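Local coordinates for suppressor protein MPT5 (Saccharomyces cerevisiae, PDB 5BZ1) that binds specific sequences in the 3' untranslated regions of target mRNAs and regulates their expression after transcription, at residues K68-L73 with L102-D107; F61-V66 with N95-R100; K262-I267 with N292-I297; L322-L325 with K329-S332. All blocks are in the same frame, centred on the assembly; numbering follows the deposited sequence.

Contact 1 of 4, residues K68-L73 with L102-D107; sequences KLCDYL and LQKIID. With nucleotides of chain B.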
# COMPACT_ATOMS: atom_id res chain seq x y z
N LYS A 68 1.43 -29.11 2.55
CA LYS A 68 1.11 -30.14 1.57
C LYS A 68 -0.30 -30.67 1.83
O LYS A 68 -1.10 -30.83 0.90
CB LYS A 68 2.11 -31.29 1.64
CG LYS A 68 2.20 -32.09 0.35
CD LYS A 68 2.65 -31.19 -0.79
CE LYS A 68 2.55 -31.88 -2.13
NZ LYS A 68 3.38 -31.19 -3.15
N LEU A 69 -0.58 -30.93 3.10
CA LEU A 69 -1.88 -31.43 3.54
C LEU A 69 -3.02 -30.54 3.06
O LEU A 69 -4.10 -31.03 2.72
CB LEU A 69 -1.88 -31.54 5.06
CG LEU A 69 -2.40 -32.80 5.75
CD1 LEU A 69 -2.33 -34.01 4.84
CD2 LEU A 69 -1.60 -33.04 7.03
N CYS A 70 -2.78 -29.23 3.01
CA CYS A 70 -3.79 -28.27 2.54
C CYS A 70 -4.28 -28.55 1.11
O CYS A 70 -5.37 -28.13 0.74
CB CYS A 70 -3.26 -26.84 2.62
SG CYS A 70 -3.18 -26.18 4.30
N ASP A 71 -3.47 -29.26 0.33
CA ASP A 71 -3.84 -29.59 -1.04
C ASP A 71 -4.71 -30.84 -1.13
O ASP A 71 -5.22 -31.17 -2.20
CB ASP A 71 -2.58 -29.77 -1.90
CG ASP A 71 -1.88 -28.45 -2.21
OD1 ASP A 71 -2.56 -27.40 -2.23
OD2 ASP A 71 -0.65 -28.47 -2.43
N TYR A 72 -4.89 -31.53 -0.00
CA TYR A 72 -5.56 -32.84 -0.01
C TYR A 72 -6.70 -32.99 1.00
O TYR A 72 -7.56 -33.86 0.84
CB TYR A 72 -4.53 -33.96 0.19
CG TYR A 72 -3.44 -33.99 -0.86
CD1 TYR A 72 -3.64 -34.64 -2.07
CD2 TYR A 72 -2.22 -33.37 -0.64
CE1 TYR A 72 -2.65 -34.68 -3.03
CE2 TYR A 72 -1.23 -33.40 -1.60
CZ TYR A 72 -1.45 -34.06 -2.79
OH TYR A 72 -0.46 -34.09 -3.75
N LEU A 73 -6.70 -32.17 2.05
CA LEU A 73 -7.70 -32.25 3.11
C LEU A 73 -9.13 -32.08 2.59
O LEU A 73 -9.38 -31.28 1.69
CB LEU A 73 -7.44 -31.20 4.20
CG LEU A 73 -6.19 -31.34 5.08
CD1 LEU A 73 -6.11 -30.21 6.10
CD2 LEU A 73 -6.17 -32.69 5.78
N LEU A 102 0.30 -20.61 7.56
CA LEU A 102 -0.94 -19.85 7.58
C LEU A 102 -1.29 -19.23 6.22
O LEU A 102 -2.46 -19.19 5.83
CB LEU A 102 -0.90 -18.77 8.67
CG LEU A 102 -2.21 -18.05 8.97
CD1 LEU A 102 -3.33 -19.07 9.11
CD2 LEU A 102 -2.10 -17.22 10.23
N GLN A 103 -0.27 -18.77 5.50
CA GLN A 103 -0.47 -18.26 4.14
C GLN A 103 -1.09 -19.33 3.25
O GLN A 103 -2.01 -19.06 2.48
CB GLN A 103 0.86 -17.80 3.53
CG GLN A 103 1.41 -16.48 4.08
CD GLN A 103 2.83 -16.23 3.62
OE1 GLN A 103 3.11 -16.17 2.42
NE2 GLN A 103 3.75 -16.09 4.57
N LYS A 104 -0.58 -20.56 3.37
CA LYS A 104 -1.09 -21.68 2.58
C LYS A 104 -2.53 -22.02 2.97
O LYS A 104 -3.37 -22.27 2.11
CB LYS A 104 -0.19 -22.91 2.74
CG LYS A 104 -0.58 -24.07 1.84
CD LYS A 104 -0.58 -23.66 0.37
CE LYS A 104 -1.03 -24.79 -0.55
NZ LYS A 104 -0.03 -25.88 -0.64
N ILE A 105 -2.80 -22.02 4.27
CA ILE A 105 -4.14 -22.30 4.78
C ILE A 105 -5.16 -21.30 4.25
O ILE A 105 -6.20 -21.69 3.71
CB ILE A 105 -4.16 -22.32 6.32
CG1 ILE A 105 -3.39 -23.54 6.85
CG2 ILE A 105 -5.59 -22.34 6.85
CD1 ILE A 105 -3.21 -23.56 8.35
N ILE A 106 -4.85 -20.01 4.39
CA ILE A 106 -5.69 -18.95 3.84
C ILE A 106 -5.87 -19.12 2.34
O ILE A 106 -6.97 -18.95 1.81
CB ILE A 106 -5.08 -17.55 4.13
CG1 ILE A 106 -5.11 -17.25 5.62
CG2 ILE A 106 -5.82 -16.46 3.35
CD1 ILE A 106 -4.22 -16.09 6.03
N ASP A 107 -4.79 -19.47 1.65
CA ASP A 107 -4.80 -19.57 0.20
C ASP A 107 -5.69 -20.70 -0.31
O ASP A 107 -6.11 -20.69 -1.47
CB ASP A 107 -3.37 -19.77 -0.33
CG ASP A 107 -3.23 -19.42 -1.79
OD1 ASP A 107 -3.68 -18.32 -2.19
OD2 ASP A 107 -2.68 -20.24 -2.55
P U B 7 13.99 -11.06 3.90
OP1 U B 7 14.17 -11.42 5.33
OP2 U B 7 15.17 -10.63 3.11
O5' U B 7 13.30 -12.31 3.16
C5' U B 7 14.02 -13.52 2.94
C4' U B 7 13.47 -14.30 1.77
O4' U B 7 12.32 -15.08 2.20
C3' U B 7 13.01 -13.47 0.58
O3' U B 7 13.25 -14.19 -0.64
C2' U B 7 11.50 -13.38 0.81
O2' U B 7 10.73 -13.11 -0.35
C1' U B 7 11.21 -14.77 1.37
N1 U B 7 9.98 -14.87 2.17
C2 U B 7 8.88 -15.47 1.57
O2 U B 7 8.90 -15.88 0.42
N3 U B 7 7.75 -15.56 2.35
C4 U B 7 7.62 -15.13 3.66
O4 U B 7 6.54 -15.29 4.23
C5 U B 7 8.81 -14.54 4.21
C6 U B 7 9.92 -14.43 3.47
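Lys104 lays the aliphatic start of its side chain against Cys70, CG of the lysine 3.9 Å from Cys70 CB, before running on to the carboxylate of Asp71. CG stands anti to the backbone N (chi1 -174°), and bends at chi2 and chi4 swing the ammonium over to the aspartate, whose side chain it meets at about a right angle. The salt bridge is loose and two-pronged: Lys104 NZ is 3.2 Å from Asp71 OD2 and 3.4 Å from Asp71 OD1, each weak as a hydrogen bond. A stronger polar hold on the same nitrogen comes from the carbonyl oxygen of Gln67. The two segments belong to consecutive Pumilio repeats, 68-73 to the second and 102-107 to the third, so the contact joins neighbouring units of the PUF superhelix. On the buried side Cys70 takes over, its SG 3.7 Å from Ile105 CG1, a sulfur-to-methylene contact with no charge involved. Another side chain of helix 98-107 serves the RNA: Gln103, extended beyond CG, gives a nearly straight hydrogen bond (165°) from NE2 to O4 of U7 of chain B, 2.9 Å away, while Thr99 OG1 also bonds to Gln103 NE2.

Contact 2 of 4, residues F61-V66 with N95-R100; sequences FGNYLV and NQYGTR. With nucleotides of chain B.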
# COMPACT_ATOMS: atom_id res chain seq x y z
N PHE A 61 10.11 -28.52 9.94
CA PHE A 61 9.78 -29.53 8.93
C PHE A 61 8.28 -29.81 8.89
O PHE A 61 7.72 -30.05 7.82
CB PHE A 61 10.59 -30.81 9.19
CG PHE A 61 12.08 -30.59 9.21
CD1 PHE A 61 12.75 -30.21 8.06
CD2 PHE A 61 12.80 -30.75 10.39
CE1 PHE A 61 14.12 -29.99 8.08
CE2 PHE A 61 14.17 -30.54 10.42
CZ PHE A 61 14.83 -30.16 9.26
N GLY A 62 7.63 -29.75 10.06
CA GLY A 62 6.19 -29.93 10.14
C GLY A 62 5.39 -28.95 9.29
O GLY A 62 4.32 -29.29 8.78
N ASN A 63 5.91 -27.73 9.14
CA ASN A 63 5.21 -26.71 8.36
C ASN A 63 5.07 -27.11 6.89
O ASN A 63 4.09 -26.75 6.23
CB ASN A 63 5.87 -25.33 8.51
CG ASN A 63 7.05 -25.13 7.55
OD1 ASN A 63 6.87 -24.71 6.40
ND2 ASN A 63 8.25 -25.40 8.03
N TYR A 64 6.05 -27.85 6.38
CA TYR A 64 5.99 -28.36 5.02
C TYR A 64 4.88 -29.41 4.86
O TYR A 64 4.20 -29.45 3.84
CB TYR A 64 7.34 -28.95 4.59
CG TYR A 64 8.41 -27.91 4.31
CD1 TYR A 64 8.39 -27.15 3.15
CD2 TYR A 64 9.45 -27.69 5.21
CE1 TYR A 64 9.36 -26.20 2.89
CE2 TYR A 64 10.43 -26.74 4.96
CZ TYR A 64 10.38 -26.00 3.80
OH TYR A 64 11.35 -25.06 3.55
N LEU A 65 4.71 -30.25 5.88
CA LEU A 65 3.65 -31.26 5.84
C LEU A 65 2.27 -30.62 5.89
O LEU A 65 1.39 -30.97 5.11
CB LEU A 65 3.80 -32.27 6.99
CG LEU A 65 2.72 -33.35 7.00
CD1 LEU A 65 2.76 -34.14 5.70
CD2 LEU A 65 2.86 -34.30 8.18
N VAL A 66 2.09 -29.67 6.81
CA VAL A 66 0.82 -28.96 6.95
C VAL A 66 0.42 -28.30 5.63
O VAL A 66 -0.74 -28.40 5.20
CB VAL A 66 0.88 -27.91 8.07
CG1 VAL A 66 -0.37 -27.06 8.07
CG2 VAL A 66 1.07 -28.58 9.43
N ASN A 95 5.70 -16.09 13.39
CA ASN A 95 6.65 -17.20 13.33
C ASN A 95 7.17 -17.41 11.91
O ASN A 95 6.40 -17.34 10.95
CB ASN A 95 6.00 -18.48 13.84
CG ASN A 95 7.01 -19.58 14.10
OD1 ASN A 95 7.24 -20.44 13.24
ND2 ASN A 95 7.62 -19.57 15.28
N GLN A 96 8.47 -17.66 11.78
CA GLN A 96 9.09 -17.78 10.46
C GLN A 96 8.58 -19.00 9.71
O GLN A 96 8.56 -19.02 8.47
CB GLN A 96 10.62 -17.81 10.58
CG GLN A 96 11.18 -19.05 11.28
CD GLN A 96 12.70 -19.09 11.25
OE1 GLN A 96 13.32 -18.90 10.21
NE2 GLN A 96 13.30 -19.35 12.41
N TYR A 97 8.17 -20.02 10.46
CA TYR A 97 7.60 -21.22 9.87
C TYR A 97 6.07 -21.11 9.85
O TYR A 97 5.42 -21.51 8.88
CB TYR A 97 8.04 -22.46 10.65
CG TYR A 97 9.55 -22.57 10.76
CD1 TYR A 97 10.33 -22.72 9.63
CD2 TYR A 97 10.18 -22.51 11.99
CE1 TYR A 97 11.70 -22.81 9.71
CE2 TYR A 97 11.56 -22.61 12.09
CZ TYR A 97 12.31 -22.76 10.94
OH TYR A 97 13.68 -22.85 11.03
N GLY A 98 5.52 -20.55 10.92
CA GLY A 98 4.08 -20.39 11.04
C GLY A 98 3.46 -19.57 9.93
O GLY A 98 2.39 -19.92 9.41
N THR A 99 4.13 -18.48 9.54
CA THR A 99 3.61 -17.61 8.49
C THR A 99 3.45 -18.35 7.16
O THR A 99 2.51 -18.08 6.42
CB THR A 99 4.48 -16.34 8.31
OG1 THR A 99 3.84 -15.44 7.39
CG2 THR A 99 5.88 -16.68 7.80
N ARG A 100 4.35 -19.29 6.87
CA ARG A 100 4.27 -20.07 5.63
C ARG A 100 3.06 -21.00 5.68
O ARG A 100 2.32 -21.13 4.70
CB ARG A 100 5.54 -20.89 5.42
CG ARG A 100 6.85 -20.09 5.50
CD ARG A 100 6.97 -19.07 4.37
NE ARG A 100 8.29 -18.43 4.37
CZ ARG A 100 9.14 -18.46 3.35
NH1 ARG A 100 8.82 -19.08 2.23
NH2 ARG A 100 10.32 -17.85 3.45
P U B 9 12.77 -19.88 0.97
OP1 U B 9 11.79 -20.68 0.19
OP2 U B 9 12.40 -18.52 1.44
O5' U B 9 13.19 -20.74 2.24
C5' U B 9 14.04 -20.22 3.25
C4' U B 9 13.88 -21.00 4.53
O4' U B 9 12.54 -20.79 5.04
C3' U B 9 14.00 -22.51 4.38
O3' U B 9 15.35 -22.94 4.44
C2' U B 9 13.14 -23.05 5.51
O2' U B 9 13.86 -23.07 6.74
C1' U B 9 12.04 -21.98 5.61
N1 U B 9 10.80 -22.36 4.90
C2 U B 9 9.90 -23.19 5.56
O2 U B 9 10.11 -23.65 6.67
N3 U B 9 8.76 -23.49 4.86
C4 U B 9 8.42 -23.04 3.60
O4 U B 9 7.35 -23.40 3.10
C5 U B 9 9.39 -22.18 2.99
C6 U B 9 10.51 -21.86 3.65
P A B 10 15.92 -23.99 3.37
OP1 A B 10 17.41 -23.98 3.45
OP2 A B 10 15.26 -23.74 2.07
O5' A B 10 15.43 -25.40 3.93
C5' A B 10 15.55 -25.71 5.32
C4' A B 10 15.51 -27.19 5.57
O4' A B 10 14.20 -27.71 5.22
C3' A B 10 16.52 -28.02 4.77
O3' A B 10 16.97 -29.11 5.57
C2' A B 10 15.68 -28.55 3.62
O2' A B 10 16.17 -29.74 3.02
C1' A B 10 14.34 -28.78 4.31
N9 A B 10 13.18 -28.80 3.40
C8 A B 10 12.94 -28.03 2.29
N7 A B 10 11.80 -28.31 1.70
C5 A B 10 11.26 -29.33 2.47
C6 A B 10 10.06 -30.07 2.38
N6 A B 10 9.14 -29.88 1.42
N1 A B 10 9.83 -31.02 3.31
C2 A B 10 10.74 -31.21 4.28
N3 A B 10 11.90 -30.58 4.47
C4 A B 10 12.10 -29.64 3.52
P U B 7 13.99 -11.06 3.90
OP1 U B 7 14.17 -11.42 5.33
OP2 U B 7 15.17 -10.63 3.11
O5' U B 7 13.30 -12.31 3.16
C5' U B 7 14.02 -13.52 2.94
C4' U B 7 13.47 -14.30 1.77
O4' U B 7 12.32 -15.08 2.20
C3' U B 7 13.01 -13.47 0.58
O3' U B 7 13.25 -14.19 -0.64
C2' U B 7 11.50 -13.38 0.81
O2' U B 7 10.73 -13.11 -0.35
C1' U B 7 11.21 -14.77 1.37
N1 U B 7 9.98 -14.87 2.17
C2 U B 7 8.88 -15.47 1.57
O2 U B 7 8.90 -15.88 0.42
N3 U B 7 7.75 -15.56 2.35
C4 U B 7 7.62 -15.13 3.66
O4 U B 7 6.54 -15.29 4.23
C5 U B 7 8.81 -14.54 4.21
C6 U B 7 9.92 -14.43 3.47
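Asn63 and Tyr97 meet by van der Waals contact, Asn63 ND2 oblique to the ring and 3.8 Å from Tyr97 CD1. At the edge of that ring, near its plane, U9 O2 of chain B lies 3.1 Å from Tyr97 CD1. The hydrogen bonds go mostly to RNA. CG of Asn63 sits between its backbone N and carbonyl carbon (chi1 85°), presenting the amide to the N3 and O2 edge of the U9 base: OD1 accepts from U9 N3 at 2.7 Å (162°), and Asn63 ND2 gives a more bent bond to U9 O2 at 2.9 Å. Asp59 O also engages ND2, helping fix the amide. Arg100 NH2 reaches the U9 phosphate, 3.0 Å from OP2 at the guanidinium edge. Asn95 OD1 caps the next helix through Tyr97 N and Gly98 N. The Tyr64 ring has A10 of chain B over one face and U9 over the other, and the Arg100 guanidinium lies between U9 and U7 of chain B. With an alanine for Tyr64 the plate separating A10 from U9 would be missing, and both bases would probably be freer to tilt. A polar side chain on the base edge, with flat side chains between bases, is the PUF-repeat recognition arrangement.

Contact 3 of 4, residues K262-I267 with N292-I297; sequences KKLFRI and NASMNI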
# COMPACT_ATOMS: atom_id res chain seq x y z
N LYS A 262 1.20 17.93 -10.90
CA LYS A 262 0.87 17.16 -12.10
C LYS A 262 -0.60 16.73 -12.11
O LYS A 262 -1.24 16.70 -13.16
CB LYS A 262 1.78 15.93 -12.23
CG LYS A 262 3.23 16.25 -12.59
CD LYS A 262 4.02 14.97 -12.83
CE LYS A 262 5.29 14.93 -12.00
NZ LYS A 262 6.04 13.65 -12.17
N LYS A 263 -1.12 16.40 -10.93
CA LYS A 263 -2.52 15.99 -10.81
C LYS A 263 -3.46 17.15 -11.16
O LYS A 263 -4.47 16.95 -11.84
CB LYS A 263 -2.81 15.49 -9.40
CG LYS A 263 -4.21 14.93 -9.24
CD LYS A 263 -4.46 14.40 -7.84
CE LYS A 263 -5.87 13.85 -7.72
NZ LYS A 263 -6.11 12.73 -8.68
N LEU A 264 -3.11 18.34 -10.70
CA LEU A 264 -3.88 19.55 -11.01
C LEU A 264 -3.92 19.79 -12.51
O LEU A 264 -4.98 20.05 -13.08
CB LEU A 264 -3.29 20.76 -10.29
CG LEU A 264 -3.45 20.84 -8.77
CD1 LEU A 264 -2.72 22.05 -8.22
CD2 LEU A 264 -4.92 20.90 -8.38
N PHE A 265 -2.75 19.72 -13.14
CA PHE A 265 -2.62 19.91 -14.58
C PHE A 265 -3.46 18.89 -15.35
O PHE A 265 -4.19 19.25 -16.27
CB PHE A 265 -1.15 19.77 -14.99
CG PHE A 265 -0.34 21.03 -14.79
CD1 PHE A 265 -0.88 22.28 -15.07
CD2 PHE A 265 0.97 20.95 -14.32
CE1 PHE A 265 -0.12 23.43 -14.89
CE2 PHE A 265 1.73 22.09 -14.14
CZ PHE A 265 1.18 23.34 -14.43
N ARG A 266 -3.36 17.62 -14.95
CA ARG A 266 -4.05 16.55 -15.67
C ARG A 266 -5.58 16.68 -15.60
O ARG A 266 -6.28 16.42 -16.58
CB ARG A 266 -3.61 15.18 -15.14
CG ARG A 266 -4.08 14.02 -16.00
CD ARG A 266 -3.41 12.72 -15.62
NE ARG A 266 -3.49 11.74 -16.70
CZ ARG A 266 -3.01 10.50 -16.62
NH1 ARG A 266 -2.40 10.09 -15.52
NH2 ARG A 266 -3.13 9.68 -17.65
N ILE A 267 -6.08 17.08 -14.44
CA ILE A 267 -7.52 17.27 -14.25
C ILE A 267 -8.05 18.39 -15.15
O ILE A 267 -9.04 18.22 -15.85
CB ILE A 267 -7.86 17.59 -12.78
CG1 ILE A 267 -7.82 16.31 -11.94
CG2 ILE A 267 -9.24 18.21 -12.68
CD1 ILE A 267 -8.01 16.54 -10.46
N ASN A 292 -13.32 22.91 -10.86
CA ASN A 292 -13.36 24.27 -10.32
C ASN A 292 -12.36 24.45 -9.18
O ASN A 292 -11.69 25.48 -9.08
CB ASN A 292 -14.76 24.61 -9.79
CG ASN A 292 -15.87 24.04 -10.65
OD1 ASN A 292 -15.77 23.99 -11.88
ND2 ASN A 292 -16.95 23.60 -10.01
N ALA A 293 -12.28 23.45 -8.31
CA ALA A 293 -11.37 23.47 -7.18
C ALA A 293 -9.92 23.48 -7.65
O ALA A 293 -9.10 24.26 -7.15
CB ALA A 293 -11.62 22.27 -6.28
N SER A 294 -9.60 22.63 -8.62
CA SER A 294 -8.25 22.51 -9.14
C SER A 294 -7.73 23.82 -9.73
O SER A 294 -6.55 24.15 -9.58
CB SER A 294 -8.19 21.41 -10.20
OG SER A 294 -8.67 20.18 -9.69
N MET A 295 -8.61 24.55 -10.40
CA MET A 295 -8.23 25.80 -11.06
C MET A 295 -7.74 26.86 -10.06
O MET A 295 -6.69 27.47 -10.27
CB MET A 295 -9.38 26.34 -11.90
CG MET A 295 -9.59 25.59 -13.22
SD MET A 295 -11.08 26.06 -14.14
CE MET A 295 -11.58 27.55 -13.27
N ASN A 296 -8.48 27.05 -8.98
CA ASN A 296 -8.12 28.03 -7.96
C ASN A 296 -6.82 27.67 -7.23
O ASN A 296 -6.02 28.55 -6.89
CB ASN A 296 -9.26 28.20 -6.95
CG ASN A 296 -10.52 28.75 -7.59
OD1 ASN A 296 -11.54 28.06 -7.67
ND2 ASN A 296 -10.47 30.00 -8.04
N ILE A 297 -6.62 26.38 -6.99
CA ILE A 297 -5.43 25.89 -6.29
C ILE A 297 -4.18 26.05 -7.16
O ILE A 297 -3.12 26.41 -6.67
CB ILE A 297 -5.59 24.41 -5.88
CG1 ILE A 297 -6.71 24.27 -4.84
CG2 ILE A 297 -4.29 23.85 -5.33
CD1 ILE A 297 -7.02 22.83 -4.47
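Leu264 and Ser294 bring two long helices together, their CA atoms 5.6 Å apart. This is helix-on-helix packing inside the all-helical Pumilio homology domain: helix 253-273, whose residues 262-267 belong to the seventh Pumilio repeat, lies against helix 288-307. The short axes pass 9.4 Å apart at 129° between their N-to-C directions, an oblique crossing somewhat nearer perpendicular than antiparallel. Starting at Leu264 CB, the bond from CA aims at the facing helix, and CB stands 4.9 Å from Ser294 CB. CG follows, anti to the carbonyl carbon (chi1 -70°), and there the chain forks. CD2 settles over the serine, 3.8 Å from Ser294 CB and as near to its CA. The other methyl, CD1, is carried outward anti to CA (chi2 176°) and reaches the branch methyl of Ile297, with 3.7 Å between Leu264 CD1 and Ile297 CG2. The leucine and isoleucine side chains cross at about a right angle, so they touch through single methyls. Helix 229-240 closes the group from another side, Leu233 touching Ser294 and Ile267 while Phe237 touches Ile297. The serine is small enough for the leucine to come down close to its backbone, and its hydroxyl is occupied inside its own helix by Val290 O. Even so, Ser294 OG has an apolar neighbour too, Ile267 CG2, at 3.6 Å.

Contact 4 of 4, residues L322-L325 with K329-S332; sequences LQTL and KNYS. With nucleotides of chain B.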
# COMPACT_ATOMS: atom_id res chain seq x y z
N LEU A 322 9.67 23.33 -9.11
CA LEU A 322 9.59 24.51 -9.97
C LEU A 322 9.55 24.10 -11.44
O LEU A 322 8.71 24.58 -12.21
CB LEU A 322 10.77 25.44 -9.72
CG LEU A 322 10.87 26.65 -10.65
CD1 LEU A 322 9.69 27.59 -10.47
CD2 LEU A 322 12.18 27.41 -10.44
N GLN A 323 10.47 23.21 -11.83
CA GLN A 323 10.54 22.72 -13.21
C GLN A 323 9.25 22.01 -13.64
O GLN A 323 8.83 22.13 -14.79
CB GLN A 323 11.74 21.78 -13.38
CG GLN A 323 13.09 22.49 -13.46
CD GLN A 323 14.23 21.53 -13.73
OE1 GLN A 323 14.30 20.92 -14.79
NE2 GLN A 323 15.12 21.38 -12.76
N THR A 324 8.64 21.28 -12.72
CA THR A 324 7.38 20.60 -13.00
C THR A 324 6.27 21.62 -13.30
O THR A 324 5.48 21.43 -14.23
CB THR A 324 6.97 19.68 -11.85
OG1 THR A 324 7.85 18.55 -11.80
CG2 THR A 324 5.54 19.19 -12.02
N LEU A 325 6.23 22.70 -12.53
CA LEU A 325 5.23 23.74 -12.73
C LEU A 325 5.47 24.52 -14.02
O LEU A 325 4.53 25.02 -14.64
CB LEU A 325 5.21 24.70 -11.53
CG LEU A 325 4.10 25.75 -11.51
CD1 LEU A 325 2.75 25.09 -11.30
CD2 LEU A 325 4.34 26.81 -10.44
N LYS A 329 4.81 21.03 -21.36
CA LYS A 329 4.25 19.73 -21.71
C LYS A 329 3.03 19.40 -20.84
O LYS A 329 2.11 18.71 -21.28
CB LYS A 329 5.30 18.63 -21.54
CG LYS A 329 6.23 18.49 -22.73
CD LYS A 329 7.43 17.62 -22.38
CE LYS A 329 8.49 17.67 -23.48
NZ LYS A 329 9.74 16.97 -23.07
N ASN A 330 3.04 19.91 -19.62
CA ASN A 330 1.98 19.64 -18.66
C ASN A 330 0.72 20.49 -18.86
O ASN A 330 -0.35 20.12 -18.39
CB ASN A 330 2.50 19.82 -17.23
CG ASN A 330 3.60 18.85 -16.88
OD1 ASN A 330 3.70 17.77 -17.45
ND2 ASN A 330 4.44 19.23 -15.91
N TYR A 331 0.85 21.61 -19.56
CA TYR A 331 -0.25 22.58 -19.62
C TYR A 331 -0.46 23.28 -20.97
O TYR A 331 -1.14 24.31 -21.02
CB TYR A 331 -0.09 23.63 -18.52
CG TYR A 331 1.20 24.43 -18.59
CD1 TYR A 331 1.34 25.49 -19.48
CD2 TYR A 331 2.27 24.14 -17.75
CE1 TYR A 331 2.50 26.22 -19.54
CE2 TYR A 331 3.44 24.87 -17.81
CZ TYR A 331 3.54 25.91 -18.71
OH TYR A 331 4.70 26.65 -18.77
N SER A 332 0.10 22.74 -22.05
CA SER A 332 -0.03 23.38 -23.36
C SER A 332 -1.48 23.62 -23.85
O SER A 332 -1.75 24.65 -24.46
CB SER A 332 0.81 22.66 -24.43
OG SER A 332 0.12 21.59 -25.04
O5' U B 1 22.29 15.20 -11.96
C5' U B 1 23.24 15.51 -10.96
C4' U B 1 22.57 16.09 -9.73
O4' U B 1 22.09 17.43 -10.02
C3' U B 1 21.34 15.36 -9.23
O3' U B 1 21.67 14.22 -8.45
C2' U B 1 20.60 16.44 -8.46
O2' U B 1 21.14 16.62 -7.16
C1' U B 1 20.91 17.69 -9.29
N1 U B 1 19.83 18.02 -10.25
C2 U B 1 18.83 18.87 -9.79
O2 U B 1 18.81 19.32 -8.66
N3 U B 1 17.84 19.16 -10.71
C4 U B 1 17.76 18.69 -12.00
O4 U B 1 16.81 19.05 -12.70
C5 U B 1 18.84 17.83 -12.40
C6 U B 1 19.82 17.53 -11.54
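Asn330 ND2 gives a hydrogen bond to Thr324 O, 3.0 Å long, that fastens the residues after helix 318-326 back onto its last turns. The donor comes in the carbonyl plane on a lone pair of the oxygen, and the oxygen in turn lies almost in the plane of the asparagine amide; the bend is at the hydrogen, with an N-H...O angle of 137°. The same nitrogen is 4.0 Å from Thr324 CG2. One residue on, Tyr331 CE2 rests 3.4 Å from Leu325 O, which approaches the ring obliquely. The tyrosine gets there with CG between its backbone N and carbonyl carbon (chi1 60°), and its OH bonds to Leu326 O, so side chains of the loop meet three successive carbonyls of the helix end. Phe361 meets the Tyr331 ring edge-to-face. Thr324 OG1 is engaged by Glu258 and by Tyr320 O. Gln323, on the same turn, serves the RNA: its NE2 bonds to O4 of U1 of chain B at 2.9 Å (154°), while its OE1 accepts from Lys391 NZ. That charge would probably polarise the amide and favour donation to the base. A leucine in place of Asn330 would leave Thr324 O without this amide donor, and the turn is likely to be held less firmly. Within the eighth Pumilio repeat, then, side-chain donors bind carbonyls at the C-terminal end of the helix, a means of meeting polar backbone oxygens in a buried setting.

In the fold
From the N terminus, contact 2 opens first, at 61-66, and contact 1 follows directly at 68-73, where helix 62-69 runs out. The region of helix 98-107 then closes both in the same order, contact 2 at 95-100 and contact 1 at 102-107, so their loops cross and they join Pumilio repeats 2 and 3 with centres 11 Å apart. Contact 3 comes later, on the opposite side of the chain's centre, about 49 Å from contact 1 centre to centre, and ties helix 253-273 to helix 288-307. Contact 4 follows in series, closing a short turn after helix 318-326. These last two touch, chiefly through Phe265, whose ring packs on Asn330 and Tyr331, linking repeats 7 and 8.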